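Local coordinates for protein (hdlp (histone deacetylase-like protein)) (Aquifex aeolicus, PDB 1C3P) that resembles the histone deacetylases in fold and zinc-binding site and probably removes acetyl groups from acetylated substrates, at residues T107-V111 against I144-G150; F159-I165 against F246-L252; F179-D183 against E207-G213; F231-E236 against K277-V282. All coordinates share one frame; numbering follows the deposited sequence.

How the interactions relate
The four contacts sample one alpha/beta domain from its centre to its surface. Interactions 1 and 4 join helix to helix and are buried, but interaction 1 turns on a hydroxyl-amide hydrogen bond, whereas interaction 4 is purely apolar side-chain packing. Interaction 2 pairs two central strands of the parallel sheet and becomes polar and partly exposed where the strands begin. Interaction 3, a surface contact, joins two loops through backbone bonds and one tyrosine face. Interaction 2 touches all the others: P147 packs on Y164, F246 lies against D183 O, and V282 meets Y251 and I165. Interactions 1 and 3 meet at A148 and F179.

Interaction 1. Residues T107-V111 against I144-G150; sequences TGSTV and INNPAVG. Unlike the reference sequence in segment 144-150: N146 (reference Asp).
N146 and T110 meet where two helices of the deacetylase alpha/beta fold, 98-118 and 146-156, pack at -37° in the protein interior. The asparagine side chain can be followed outward. Its CB lies 3.5 Å from T107 OG1 and is also close to T110 OG1. CG sits between the backbone N and the carbonyl carbon (chi1 64°), which turns the amide toward T110. At the tip, OD1 accepts a 2.6 Å hydrogen bond from T110 OG1, the hydroxyl standing 37° out of the amide carbonyl plane. G129 N also donates to OD1, while N125 ND2 binds the T110 hydroxyl, so both buried oxygens carry two bonds. Without the T110 hydroxyl, as with an alanine here, N146 OD1 would probably lose one of its two donors and N125 ND2 this mate. Threonine suits T107 as well: OG1 is satisfied by S103 O one turn earlier, and the methyl CG2 packs 3.9 Å from V149 CG1. I144 CG2 closes over the same hydroxyl. Further along, glycine fits at G150 because any CB there would be crowded by the T110 methyl; as built, T110 CG2 lies 4.3 Å from G150 CA.

Interaction 2. Residues F159-I165 against F246-L252; sequences FKRILYI and FEPEVYL
L163 and Y251 pair near the start of two adjacent strands, 162-166 and 250-254, inside the parallel sheet of the arginase-deacetylase fold. On their face of the sheet L163 CB lies 3.8 Å from Y251 CB, and the leucine reaches back along the proline ring, its CD2 3.6 Å from P248 CG. F246 brings a ring edge to the neighbouring backbone, its CZ near I162 N. I162, V250, Y164 and L252 occupy the other face, where helix 146-156 covers I162 and Y164; I162 and V250 run side by side, and beta-branched residues suit such extended backbone. F159 extends this apolar row, CD2 resting 3.6 Å from V250 CG1. Parallel-strand bonds join the backbones: V250 O receives L163 N, L163 O receives L252 N, and L252 O receives I165 N. Toward the solvent-facing start of the strands the chemistry turns polar. E249 OE1 accepts both K160 N and R161 N from the same face of its carboxylate, so one acidic side chain ties down a bend of main chain. R161 lays its guanidinium across E249, with E249 CG over one face; R161 NH2 and E249 OE2, 3.7 Å apart, form a long salt bridge of charges only, and a water accepts from NH2 and donates to OE2. R161 bends at chi3 (-59°), aiming NE into a 2.8 Å hydrogen bond with E247 O, which lies in the guanidinium plane.

Interaction 3. Residues F179-D183 against E207-G213; sequences FYDTD and EIGEGKG
Y180 O accepts the backbone N-H of E210 at 3.1 Å, joining the type I turn from F179 to T182 to the loop 207-213, and a weak bond runs from G213 N to D181 O. The donor E210 N stands 37° out of the Y180 carbonyl plane. A water lies 2.7 Å from G213 O and within bonding distance of Y180 O. The main side chain is Y180, whose CG is anti to the backbone N (chi1 -151°), a torsion that swings the ring across the opposite loop. G209 CA sits over the ring centre in a CH-pi contact, 3.4 Å from the centroid and 15° off the normal, while E210 CB touches near CD1 and the phenol oxygen approaches E207 CB. Each loop leads into a strand, 185-192 or 217-222, so the contact gathers the entrances to the last two strands at one end of the parallel sheet, far from the zinc site. Glycine suits G209: at its positive phi a CB would run into G213 O and the carbonyl O of I208, and the bare CA can lie flat on the ring. At G213 a CB would run into Y180 O. Were a serine to replace Y180, G209 CA would probably lose the ring face it rests on and a gap open between the loops. E207 has other work: its carboxylate accepts from G203 N, F204 N and Q176 NE2. At the far end D183 CB packs 3.4 Å from K212 O, and D183 N is buried with no hydrogen-bond partner in the model.

Interaction 4. Residues F231-E236 against K277-V282; sequences FLFALE and KAFNIV
Two neighbouring helices flanking the parallel sheet of the deacetylase fold, 228-245 and 272-286, run nearly alongside each other here, their local axes 13° apart and 10.4 Å at closest approach. The first belongs to the beta-alpha-beta crossover leading from strand 217-222 to strand 250-254; the second follows that strand. The seam between them is apolar and carries no hydrogen bond across it. A278 is its low point: a single methyl leaves room for three larger side chains to converge. F231 comes edge-on, its CE2 3.8 Å from A278 CB in the plane of the ring. L235 reaches in with CD1, 3.7 Å from the same methyl, while its CD2 branch turns toward V282 CG2 at a looser 4.3 Å. L232 approaches from another side, its CD2 over the backbone N of A278. Leucines suit these positions because their forked ends fill the spaces between small and branched neighbours. I281 supplies the other large surface. Its CG1 arm is extended (chi2 178°), which carries CD1 out to meet L232 CD2 at 3.7 Å, whereas its CG2 faces L235 CD1. F231 lies about 8 Å, side chain to side chain, from D168 and D258, which bind zinc in another structure of this protein. At the exposed rim the methylene of E236 serves as apolar surface, its CG 4.0 Å from I281 CD1.

Interaction 1. Residues T107-V111 against I144-G150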
loop_
_atom_site.group_PDB
_atom_site.type_symbol
_atom_site.label_atom_id
_atom_site.label_comp_id
_atom_site.label_asym_id
_atom_site.label_seq_id
_atom_site.Cartn_x
_atom_site.Cartn_y
_atom_site.Cartn_z
ATOM N N THR A 107 7.038 -3.156 9.091
ATOM C CA THR A 107 7.650 -1.829 9.248
ATOM C C THR A 107 9.170 -1.901 9.166
ATOM O O THR A 107 9.808 -1.041 8.551
ATOM C CB THR A 107 7.182 -1.199 10.569
ATOM O OG1 THR A 107 5.749 -1.086 10.517
ATOM C CG2 THR A 107 7.822 0.184 10.803
ATOM N N GLY A 108 9.760 -2.915 9.784
ATOM C CA GLY A 108 11.194 -3.049 9.685
ATOM C C GLY A 108 11.535 -3.254 8.212
ATOM O O GLY A 108 12.578 -2.794 7.745
ATOM N N SER A 109 10.655 -3.937 7.475
ATOM C CA SER A 109 10.881 -4.198 6.048
ATOM C C SER A 109 10.875 -2.906 5.219
ATOM O O SER A 109 11.513 -2.811 4.153
ATOM C CB SER A 109 9.829 -5.187 5.525
ATOM O OG SER A 109 9.956 -6.445 6.170
ATOM N N THR A 110 10.142 -1.907 5.695
ATOM C CA THR A 110 10.116 -0.625 5.012
ATOM C C THR A 110 11.416 0.106 5.277
ATOM O O THR A 110 11.937 0.762 4.380
ATOM C CB THR A 110 8.913 0.213 5.452
ATOM O OG1 THR A 110 7.747 -0.313 4.804
ATOM C CG2 THR A 110 9.116 1.703 5.108
ATOM N N VAL A 111 11.956 -0.017 6.492
ATOM C CA VAL A 111 13.226 0.624 6.769
ATOM C C VAL A 111 14.291 -0.078 5.910
ATOM O O VAL A 111 15.175 0.568 5.337
ATOM C CB VAL A 111 13.607 0.544 8.277
ATOM C CG1 VAL A 111 15.003 1.113 8.477
ATOM C CG2 VAL A 111 12.608 1.341 9.115
ATOM N N ILE A 144 0.544 0.081 12.865
ATOM C CA ILE A 144 1.785 0.838 12.771
ATOM C C ILE A 144 1.834 1.435 11.368
ATOM O O ILE A 144 1.596 0.730 10.383
ATOM C CB ILE A 144 2.990 -0.076 12.994
ATOM C CG1 ILE A 144 2.873 -0.738 14.378
ATOM C CG2 ILE A 144 4.290 0.699 12.798
ATOM C CD1 ILE A 144 4.035 -1.663 14.759
ATOM N N ASN A 145 2.129 2.729 11.273
ATOM C CA ASN A 145 2.175 3.397 9.970
ATOM C C ASN A 145 3.617 3.334 9.424
ATOM O O ASN A 145 4.422 4.224 9.705
ATOM C CB ASN A 145 1.729 4.855 10.144
ATOM C CG ASN A 145 1.390 5.519 8.825
ATOM O OD1 ASN A 145 2.187 5.510 7.893
ATOM N ND2 ASN A 145 0.193 6.082 8.737
ATOM N N ASN A 146 3.961 2.305 8.648
ATOM C CA ASN A 146 5.350 2.215 8.178
ATOM C C ASN A 146 5.697 3.358 7.224
ATOM O O ASN A 146 6.830 3.830 7.209
ATOM C CB ASN A 146 5.651 0.822 7.603
ATOM C CG ASN A 146 4.843 0.506 6.378
ATOM O OD1 ASN A 146 5.345 0.613 5.267
ATOM N ND2 ASN A 146 3.571 0.137 6.569
ATOM N N PRO A 147 4.739 3.811 6.395
ATOM C CA PRO A 147 5.155 4.936 5.546
ATOM C C PRO A 147 5.635 6.148 6.399
ATOM O O PRO A 147 6.632 6.807 6.056
ATOM C CB PRO A 147 3.886 5.260 4.766
ATOM C CG PRO A 147 3.262 3.864 4.593
ATOM C CD PRO A 147 3.367 3.385 6.052
ATOM N N ALA A 148 4.943 6.437 7.506
ATOM C CA ALA A 148 5.331 7.583 8.353
ATOM C C ALA A 148 6.641 7.312 9.084
ATOM O O ALA A 148 7.464 8.212 9.242
ATOM C CB ALA A 148 4.221 7.922 9.361
ATOM N N VAL A 149 6.840 6.079 9.526
ATOM C CA VAL A 149 8.088 5.703 10.179
ATOM C C VAL A 149 9.190 5.899 9.149
ATOM O O VAL A 149 10.234 6.497 9.442
ATOM C CB VAL A 149 8.066 4.231 10.635
ATOM C CG1 VAL A 149 9.472 3.753 11.051
ATOM C CG2 VAL A 149 7.108 4.080 11.798
ATOM N N GLY A 150 8.947 5.417 7.933
ATOM C CA GLY A 150 9.945 5.535 6.881
ATOM C C GLY A 150 10.299 6.960 6.493
ATOM O O GLY A 150 11.473 7.287 6.267
#

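Interaction 2. Residues F159-I165 against F246-L252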
loop_
_atom_site.group_PDB
_atom_site.type_symbol
_atom_site.label_atom_id
_atom_site.label_comp_id
_atom_site.label_asym_id
_atom_site.label_seq_id
_atom_site.Cartn_x
_atom_site.Cartn_y
_atom_site.Cartn_z
ATOM N N PHE A 159 16.980 14.417 4.785
ATOM C CA PHE A 159 16.194 14.754 3.608
ATOM C C PHE A 159 15.184 15.822 3.996
ATOM O O PHE A 159 14.551 15.721 5.040
ATOM C CB PHE A 159 15.489 13.521 3.045
ATOM C CG PHE A 159 16.418 12.568 2.345
ATOM C CD1 PHE A 159 17.131 11.604 3.057
ATOM C CD2 PHE A 159 16.632 12.688 0.980
ATOM C CE1 PHE A 159 18.050 10.776 2.401
ATOM C CE2 PHE A 159 17.546 11.871 0.310
ATOM C CZ PHE A 159 18.257 10.916 1.017
ATOM N N LYS A 160 15.038 16.840 3.154
ATOM C CA LYS A 160 14.121 17.946 3.422
ATOM C C LYS A 160 12.979 18.093 2.425
ATOM O O LYS A 160 12.129 18.980 2.564
ATOM C CB LYS A 160 14.929 19.247 3.493
ATOM C CG LYS A 160 15.889 19.274 4.673
ATOM C CD LYS A 160 16.976 20.343 4.553
ATOM C CE LYS A 160 16.422 21.744 4.339
ATOM N NZ LYS A 160 15.801 21.905 2.993
ATOM N N ARG A 161 12.966 17.242 1.407
ATOM C CA ARG A 161 11.900 17.274 0.405
ATOM C C ARG A 161 11.564 15.837 0.052
ATOM O O ARG A 161 12.159 15.241 -0.846
ATOM C CB ARG A 161 12.332 18.025 -0.860
ATOM C CG ARG A 161 12.590 19.521 -0.666
ATOM C CD ARG A 161 12.803 20.206 -2.014
ATOM N NE ARG A 161 13.925 19.655 -2.771
ATOM C CZ ARG A 161 15.213 19.866 -2.494
ATOM N NH1 ARG A 161 15.565 20.628 -1.466
ATOM N NH2 ARG A 161 16.154 19.302 -3.243
ATOM N N ILE A 162 10.600 15.277 0.764
ATOM C CA ILE A 162 10.217 13.884 0.549
ATOM C C ILE A 162 8.799 13.804 -0.006
ATOM O O ILE A 162 7.901 14.433 0.511
ATOM C CB ILE A 162 10.301 13.152 1.893
ATOM C CG1 ILE A 162 11.732 13.282 2.422
ATOM C CG2 ILE A 162 9.899 11.705 1.733
ATOM C CD1 ILE A 162 11.907 12.904 3.859
ATOM N N LEU A 163 8.609 13.033 -1.069
ATOM C CA LEU A 163 7.292 12.913 -1.669
ATOM C C LEU A 163 6.774 11.518 -1.414
ATOM O O LEU A 163 7.517 10.557 -1.532
ATOM C CB LEU A 163 7.383 13.156 -3.185
ATOM C CG LEU A 163 6.185 12.794 -4.071
ATOM C CD1 LEU A 163 5.004 13.700 -3.721
ATOM C CD2 LEU A 163 6.558 12.928 -5.535
ATOM N N TYR A 164 5.507 11.415 -1.036
ATOM C CA TYR A 164 4.873 10.117 -0.827
ATOM C C TYR A 164 3.683 10.055 -1.783
ATOM O O TYR A 164 2.856 10.970 -1.822
ATOM C CB TYR A 164 4.386 9.986 0.610
ATOM C CG TYR A 164 3.634 8.702 0.864
ATOM C CD1 TYR A 164 4.285 7.467 0.960
ATOM C CD2 TYR A 164 2.255 8.731 1.000
ATOM C CE1 TYR A 164 3.540 6.290 1.198
ATOM C CE2 TYR A 164 1.526 7.597 1.228
ATOM C CZ TYR A 164 2.155 6.388 1.331
ATOM O OH TYR A 164 1.348 5.299 1.598
ATOM N N ILE A 165 3.598 8.987 -2.573
ATOM C CA ILE A 165 2.504 8.829 -3.527
ATOM C C ILE A 165 1.772 7.542 -3.146
ATOM O O ILE A 165 2.387 6.483 -3.021
ATOM C CB ILE A 165 3.028 8.709 -4.965
ATOM C CG1 ILE A 165 3.840 9.958 -5.328
ATOM C CG2 ILE A 165 1.865 8.489 -5.919
ATOM C CD1 ILE A 165 4.673 9.802 -6.611
ATOM N N PHE A 246 6.603 20.842 -6.362
ATOM C CA PHE A 246 7.521 20.143 -5.464
ATOM C C PHE A 246 8.593 19.360 -6.222
ATOM O O PHE A 246 8.275 18.575 -7.112
ATOM C CB PHE A 246 6.680 19.182 -4.604
ATOM C CG PHE A 246 7.370 18.685 -3.359
ATOM C CD1 PHE A 246 7.563 19.524 -2.270
ATOM C CD2 PHE A 246 7.764 17.357 -3.259
ATOM C CE1 PHE A 246 8.137 19.047 -1.086
ATOM C CE2 PHE A 246 8.341 16.864 -2.081
ATOM C CZ PHE A 246 8.526 17.704 -0.998
ATOM N N GLU A 247 9.861 19.582 -5.881
ATOM C CA GLU A 247 10.983 18.857 -6.501
ATOM C C GLU A 247 11.539 17.927 -5.420
ATOM O O GLU A 247 12.410 18.311 -4.638
ATOM C CB GLU A 247 12.084 19.820 -6.968
ATOM C CG GLU A 247 11.807 20.563 -8.281
ATOM C CD GLU A 247 10.679 21.585 -8.193
ATOM O OE1 GLU A 247 9.532 21.197 -7.887
ATOM O OE2 GLU A 247 10.938 22.785 -8.440
ATOM N N PRO A 248 11.075 16.666 -5.394
ATOM C CA PRO A 248 11.508 15.684 -4.398
ATOM C C PRO A 248 12.983 15.323 -4.425
ATOM O O PRO A 248 13.582 15.260 -5.494
ATOM C CB PRO A 248 10.645 14.462 -4.731
ATOM C CG PRO A 248 9.445 15.061 -5.451
ATOM C CD PRO A 248 10.164 16.021 -6.355
ATOM N N GLU A 249 13.551 15.090 -3.243
ATOM C CA GLU A 249 14.938 14.647 -3.124
ATOM C C GLU A 249 14.815 13.137 -3.174
ATOM O O GLU A 249 15.739 12.420 -3.567
ATOM C CB GLU A 249 15.548 15.033 -1.775
ATOM C CG GLU A 249 15.705 16.530 -1.549
ATOM C CD GLU A 249 16.353 16.841 -0.218
ATOM O OE1 GLU A 249 15.845 16.361 0.816
ATOM O OE2 GLU A 249 17.373 17.569 -0.200
ATOM N N VAL A 250 13.648 12.659 -2.760
ATOM C CA VAL A 250 13.382 11.235 -2.743
ATOM C C VAL A 250 11.886 11.022 -2.594
ATOM O O VAL A 250 11.207 11.863 -2.026
ATOM C CB VAL A 250 14.123 10.545 -1.560
ATOM C CG1 VAL A 250 13.669 11.109 -0.226
ATOM C CG2 VAL A 250 13.876 9.064 -1.605
ATOM N N TYR A 251 11.373 9.917 -3.125
ATOM C CA TYR A 251 9.945 9.637 -3.009
ATOM C C TYR A 251 9.674 8.163 -2.697
ATOM O O TYR A 251 10.496 7.288 -2.988
ATOM C CB TYR A 251 9.212 10.037 -4.310
ATOM C CG TYR A 251 9.258 9.007 -5.431
ATOM C CD1 TYR A 251 8.311 7.981 -5.499
ATOM C CD2 TYR A 251 10.249 9.052 -6.417
ATOM C CE1 TYR A 251 8.352 7.036 -6.501
ATOM C CE2 TYR A 251 10.299 8.091 -7.448
ATOM C CZ TYR A 251 9.351 7.092 -7.475
ATOM O OH TYR A 251 9.380 6.110 -8.442
ATOM N N LEU A 252 8.523 7.905 -2.070
ATOM C CA LEU A 252 8.074 6.548 -1.767
ATOM C C LEU A 252 6.723 6.414 -2.451
ATOM O O LEU A 252 5.954 7.380 -2.529
ATOM C CB LEU A 252 7.901 6.307 -0.255
ATOM C CG LEU A 252 9.150 6.511 0.597
ATOM C CD1 LEU A 252 9.265 7.978 0.956
ATOM C CD2 LEU A 252 9.035 5.690 1.871
HETATM O O HOH W 1 19.018 18.428 -2.289
#

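Interaction 3. Residues F179-D183 against E207-G213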
loop_
_atom_site.group_PDB
_atom_site.type_symbol
_atom_site.label_atom_id
_atom_site.label_comp_id
_atom_site.label_asym_id
_atom_site.label_seq_id
_atom_site.Cartn_x
_atom_site.Cartn_y
_atom_site.Cartn_z
ATOM N N PHE A 179 1.875 14.386 8.216
ATOM C CA PHE A 179 2.655 15.433 7.570
ATOM C C PHE A 179 1.845 16.611 7.089
ATOM O O PHE A 179 2.323 17.416 6.282
ATOM C CB PHE A 179 3.406 14.809 6.402
ATOM C CG PHE A 179 4.228 13.643 6.817
ATOM C CD1 PHE A 179 3.816 12.338 6.536
ATOM C CD2 PHE A 179 5.358 13.840 7.605
ATOM C CE1 PHE A 179 4.525 11.237 7.047
ATOM C CE2 PHE A 179 6.071 12.747 8.120
ATOM C CZ PHE A 179 5.647 11.443 7.838
ATOM N N TYR A 180 0.634 16.719 7.615
ATOM C CA TYR A 180 -0.290 17.764 7.223
ATOM C C TYR A 180 0.260 19.163 7.473
ATOM O O TYR A 180 -0.006 20.100 6.710
ATOM C CB TYR A 180 -1.594 17.601 7.999
ATOM C CG TYR A 180 -2.777 18.112 7.240
ATOM C CD1 TYR A 180 -3.620 19.074 7.785
ATOM C CD2 TYR A 180 -3.080 17.595 5.967
ATOM C CE1 TYR A 180 -4.734 19.512 7.098
ATOM C CE2 TYR A 180 -4.191 18.025 5.269
ATOM C CZ TYR A 180 -5.017 18.987 5.844
ATOM O OH TYR A 180 -6.124 19.419 5.173
ATOM N N ASP A 181 1.032 19.267 8.549
ATOM C CA ASP A 181 1.650 20.498 9.036
ATOM C C ASP A 181 3.008 20.932 8.456
ATOM O O ASP A 181 3.491 22.034 8.745
ATOM C CB ASP A 181 1.741 20.369 10.570
ATOM C CG ASP A 181 2.982 20.993 11.150
ATOM O OD1 ASP A 181 4.096 20.586 10.755
ATOM O OD2 ASP A 181 2.850 21.879 12.020
ATOM N N THR A 182 3.633 20.098 7.638
ATOM C CA THR A 182 4.941 20.467 7.115
ATOM C C THR A 182 5.068 20.575 5.609
ATOM O O THR A 182 4.352 19.920 4.865
ATOM C CB THR A 182 6.036 19.482 7.624
ATOM O OG1 THR A 182 7.302 19.852 7.077
ATOM C CG2 THR A 182 5.728 18.048 7.198
ATOM N N ASP A 183 6.007 21.399 5.167
ATOM C CA ASP A 183 6.252 21.577 3.747
ATOM C C ASP A 183 7.461 20.740 3.336
ATOM O O ASP A 183 7.923 20.813 2.202
ATOM C CB ASP A 183 6.486 23.065 3.437
ATOM C CG ASP A 183 7.747 23.609 4.084
ATOM O OD1 ASP A 183 8.003 23.281 5.259
ATOM O OD2 ASP A 183 8.477 24.381 3.422
ATOM N N GLU A 207 -8.764 19.157 1.311
ATOM C CA GLU A 207 -7.775 18.979 2.375
ATOM C C GLU A 207 -6.396 19.130 1.740
ATOM O O GLU A 207 -5.841 18.165 1.200
ATOM C CB GLU A 207 -7.932 17.589 3.011
ATOM C CG GLU A 207 -9.220 17.439 3.826
ATOM C CD GLU A 207 -9.710 16.018 3.857
ATOM O OE1 GLU A 207 -8.871 15.102 3.956
ATOM O OE2 GLU A 207 -10.935 15.815 3.803
ATOM N N ILE A 208 -5.835 20.339 1.815
ATOM C CA ILE A 208 -4.540 20.588 1.199
ATOM C C ILE A 208 -3.444 20.925 2.196
ATOM O O ILE A 208 -2.405 21.451 1.831
ATOM C CB ILE A 208 -4.646 21.714 0.127
ATOM C CG1 ILE A 208 -5.714 21.357 -0.906
ATOM C CG2 ILE A 208 -3.327 21.880 -0.599
ATOM C CD1 ILE A 208 -5.915 22.398 -1.979
ATOM N N GLY A 209 -3.662 20.619 3.467
ATOM C CA GLY A 209 -2.623 20.910 4.431
ATOM C C GLY A 209 -3.003 22.050 5.348
ATOM O O GLY A 209 -4.092 22.618 5.224
ATOM N N GLU A 210 -2.068 22.413 6.219
ATOM C CA GLU A 210 -2.286 23.439 7.226
ATOM C C GLU A 210 -0.953 24.113 7.553
ATOM O O GLU A 210 0.112 23.475 7.515
ATOM C CB GLU A 210 -2.839 22.719 8.455
ATOM C CG GLU A 210 -3.426 23.532 9.565
ATOM C CD GLU A 210 -4.023 22.617 10.628
ATOM O OE1 GLU A 210 -3.267 21.797 11.199
ATOM O OE2 GLU A 210 -5.246 22.706 10.879
ATOM N N GLY A 211 -1.007 25.401 7.877
ATOM C CA GLY A 211 0.206 26.123 8.222
ATOM C C GLY A 211 1.255 26.060 7.133
ATOM O O GLY A 211 0.943 26.273 5.972
ATOM N N LYS A 212 2.498 25.776 7.511
ATOM C CA LYS A 212 3.590 25.680 6.547
ATOM C C LYS A 212 3.287 24.620 5.489
ATOM O O LYS A 212 3.714 24.733 4.335
ATOM C CB LYS A 212 4.893 25.318 7.262
ATOM C CG LYS A 212 5.346 26.324 8.312
ATOM C CD LYS A 212 5.643 27.680 7.693
ATOM C CE LYS A 212 6.098 28.693 8.735
ATOM N NZ LYS A 212 7.345 28.272 9.432
ATOM N N GLY A 213 2.530 23.600 5.882
ATOM C CA GLY A 213 2.194 22.533 4.953
ATOM C C GLY A 213 0.978 22.757 4.072
ATOM O O GLY A 213 0.593 21.875 3.313
HETATM O O HOH W 2 0.963 19.321 4.024
#

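Interaction 4. Residues F231-E236 against K277-V282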
loop_
_atom_site.group_PDB
_atom_site.type_symbol
_atom_site.label_atom_id
_atom_site.label_comp_id
_atom_site.label_asym_id
_atom_site.label_seq_id
_atom_site.Cartn_x
_atom_site.Cartn_y
_atom_site.Cartn_z
ATOM N N PHE A 231 -8.321 6.268 -14.298
ATOM C CA PHE A 231 -7.279 6.190 -13.277
ATOM C C PHE A 231 -5.982 6.819 -13.803
ATOM O O PHE A 231 -5.398 7.694 -13.162
ATOM C CB PHE A 231 -7.025 4.731 -12.883
ATOM C CG PHE A 231 -6.085 4.571 -11.714
ATOM C CD1 PHE A 231 -6.458 4.991 -10.436
ATOM C CD2 PHE A 231 -4.832 4.000 -11.885
ATOM C CE1 PHE A 231 -5.599 4.839 -9.351
ATOM C CE2 PHE A 231 -3.958 3.843 -10.802
ATOM C CZ PHE A 231 -4.348 4.267 -9.531
ATOM N N LEU A 232 -5.527 6.385 -14.976
ATOM C CA LEU A 232 -4.279 6.918 -15.529
ATOM C C LEU A 232 -4.355 8.401 -15.863
ATOM O O LEU A 232 -3.378 9.114 -15.719
ATOM C CB LEU A 232 -3.855 6.110 -16.753
ATOM C CG LEU A 232 -3.582 4.633 -16.434
ATOM C CD1 LEU A 232 -3.394 3.879 -17.746
ATOM C CD2 LEU A 232 -2.375 4.457 -15.529
ATOM N N PHE A 233 -5.510 8.864 -16.326
ATOM C CA PHE A 233 -5.700 10.286 -16.604
ATOM C C PHE A 233 -5.450 11.060 -15.314
ATOM O O PHE A 233 -4.691 12.035 -15.276
ATOM C CB PHE A 233 -7.149 10.550 -17.033
ATOM C CG PHE A 233 -7.513 12.013 -17.102
ATOM C CD1 PHE A 233 -7.273 12.752 -18.258
ATOM C CD2 PHE A 233 -8.132 12.635 -16.026
ATOM C CE1 PHE A 233 -7.660 14.092 -18.348
ATOM C CE2 PHE A 233 -8.525 13.980 -16.094
ATOM C CZ PHE A 233 -8.292 14.709 -17.257
ATOM N N ALA A 234 -6.121 10.619 -14.253
ATOM C CA ALA A 234 -6.012 11.267 -12.951
ATOM C C ALA A 234 -4.576 11.257 -12.443
ATOM O O ALA A 234 -4.086 12.241 -11.880
ATOM C CB ALA A 234 -6.950 10.546 -11.934
ATOM N N LEU A 235 -3.907 10.134 -12.633
ATOM C CA LEU A 235 -2.526 9.986 -12.179
ATOM C C LEU A 235 -1.585 10.964 -12.897
ATOM O O LEU A 235 -0.829 11.705 -12.263
ATOM C CB LEU A 235 -2.055 8.554 -12.445
ATOM C CG LEU A 235 -1.099 7.867 -11.466
ATOM C CD1 LEU A 235 -0.163 6.978 -12.281
ATOM C CD2 LEU A 235 -0.315 8.879 -10.629
ATOM N N GLU A 236 -1.634 10.968 -14.227
ATOM C CA GLU A 236 -0.769 11.849 -15.020
ATOM C C GLU A 236 -0.978 13.323 -14.682
ATOM O O GLU A 236 -0.016 14.082 -14.522
ATOM C CB GLU A 236 -1.033 11.649 -16.516
ATOM C CG GLU A 236 -0.887 10.223 -16.977
ATOM C CD GLU A 236 -1.357 10.019 -18.405
ATOM O OE1 GLU A 236 -2.559 10.264 -18.697
ATOM O OE2 GLU A 236 -0.518 9.607 -19.230
ATOM N N LYS A 277 1.033 0.021 -15.617
ATOM C CA LYS A 277 1.366 1.268 -16.296
ATOM C C LYS A 277 1.438 2.448 -15.348
ATOM O O LYS A 277 2.250 3.355 -15.533
ATOM C CB LYS A 277 0.368 1.593 -17.408
ATOM C CG LYS A 277 0.594 0.814 -18.661
ATOM C CD LYS A 277 -0.007 1.554 -19.845
ATOM C CE LYS A 277 0.641 2.923 -20.008
ATOM N NZ LYS A 277 0.097 3.651 -21.183
ATOM N N ALA A 278 0.585 2.440 -14.327
ATOM C CA ALA A 278 0.571 3.529 -13.347
ATOM C C ALA A 278 1.937 3.593 -12.661
ATOM O O ALA A 278 2.539 4.662 -12.483
ATOM C CB ALA A 278 -0.539 3.276 -12.297
ATOM N N PHE A 279 2.424 2.424 -12.275
ATOM C CA PHE A 279 3.725 2.299 -11.627
ATOM C C PHE A 279 4.828 2.893 -12.516
ATOM O O PHE A 279 5.688 3.654 -12.053
ATOM C CB PHE A 279 4.000 0.813 -11.371
ATOM C CG PHE A 279 5.386 0.524 -10.875
ATOM C CD1 PHE A 279 5.791 0.934 -9.603
ATOM C CD2 PHE A 279 6.278 -0.192 -11.666
ATOM C CE1 PHE A 279 7.076 0.623 -9.130
ATOM C CE2 PHE A 279 7.558 -0.507 -11.202
ATOM C CZ PHE A 279 7.958 -0.102 -9.932
ATOM N N ASN A 280 4.797 2.541 -13.795
ATOM C CA ASN A 280 5.800 3.036 -14.722
ATOM C C ASN A 280 5.672 4.514 -15.041
ATOM O O ASN A 280 6.669 5.183 -15.315
ATOM C CB ASN A 280 5.799 2.192 -16.001
ATOM C CG ASN A 280 6.294 0.776 -15.745
ATOM O OD1 ASN A 280 7.211 0.569 -14.949
ATOM N ND2 ASN A 280 5.716 -0.194 -16.439
ATOM N N ILE A 281 4.449 5.026 -14.995
ATOM C CA ILE A 281 4.225 6.447 -15.223
ATOM C C ILE A 281 4.873 7.252 -14.091
ATOM O O ILE A 281 5.430 8.328 -14.322
ATOM C CB ILE A 281 2.723 6.780 -15.254
ATOM C CG1 ILE A 281 2.090 6.235 -16.533
ATOM C CG2 ILE A 281 2.523 8.276 -15.154
ATOM C CD1 ILE A 281 0.585 6.480 -16.610
ATOM N N VAL A 282 4.785 6.748 -12.864
ATOM C CA VAL A 282 5.376 7.456 -11.729
ATOM C C VAL A 282 6.892 7.493 -11.906
ATOM O O VAL A 282 7.535 8.530 -11.713
ATOM C CB VAL A 282 5.031 6.781 -10.380
ATOM C CG1 VAL A 282 5.895 7.372 -9.277
ATOM C CG2 VAL A 282 3.555 7.020 -10.041
#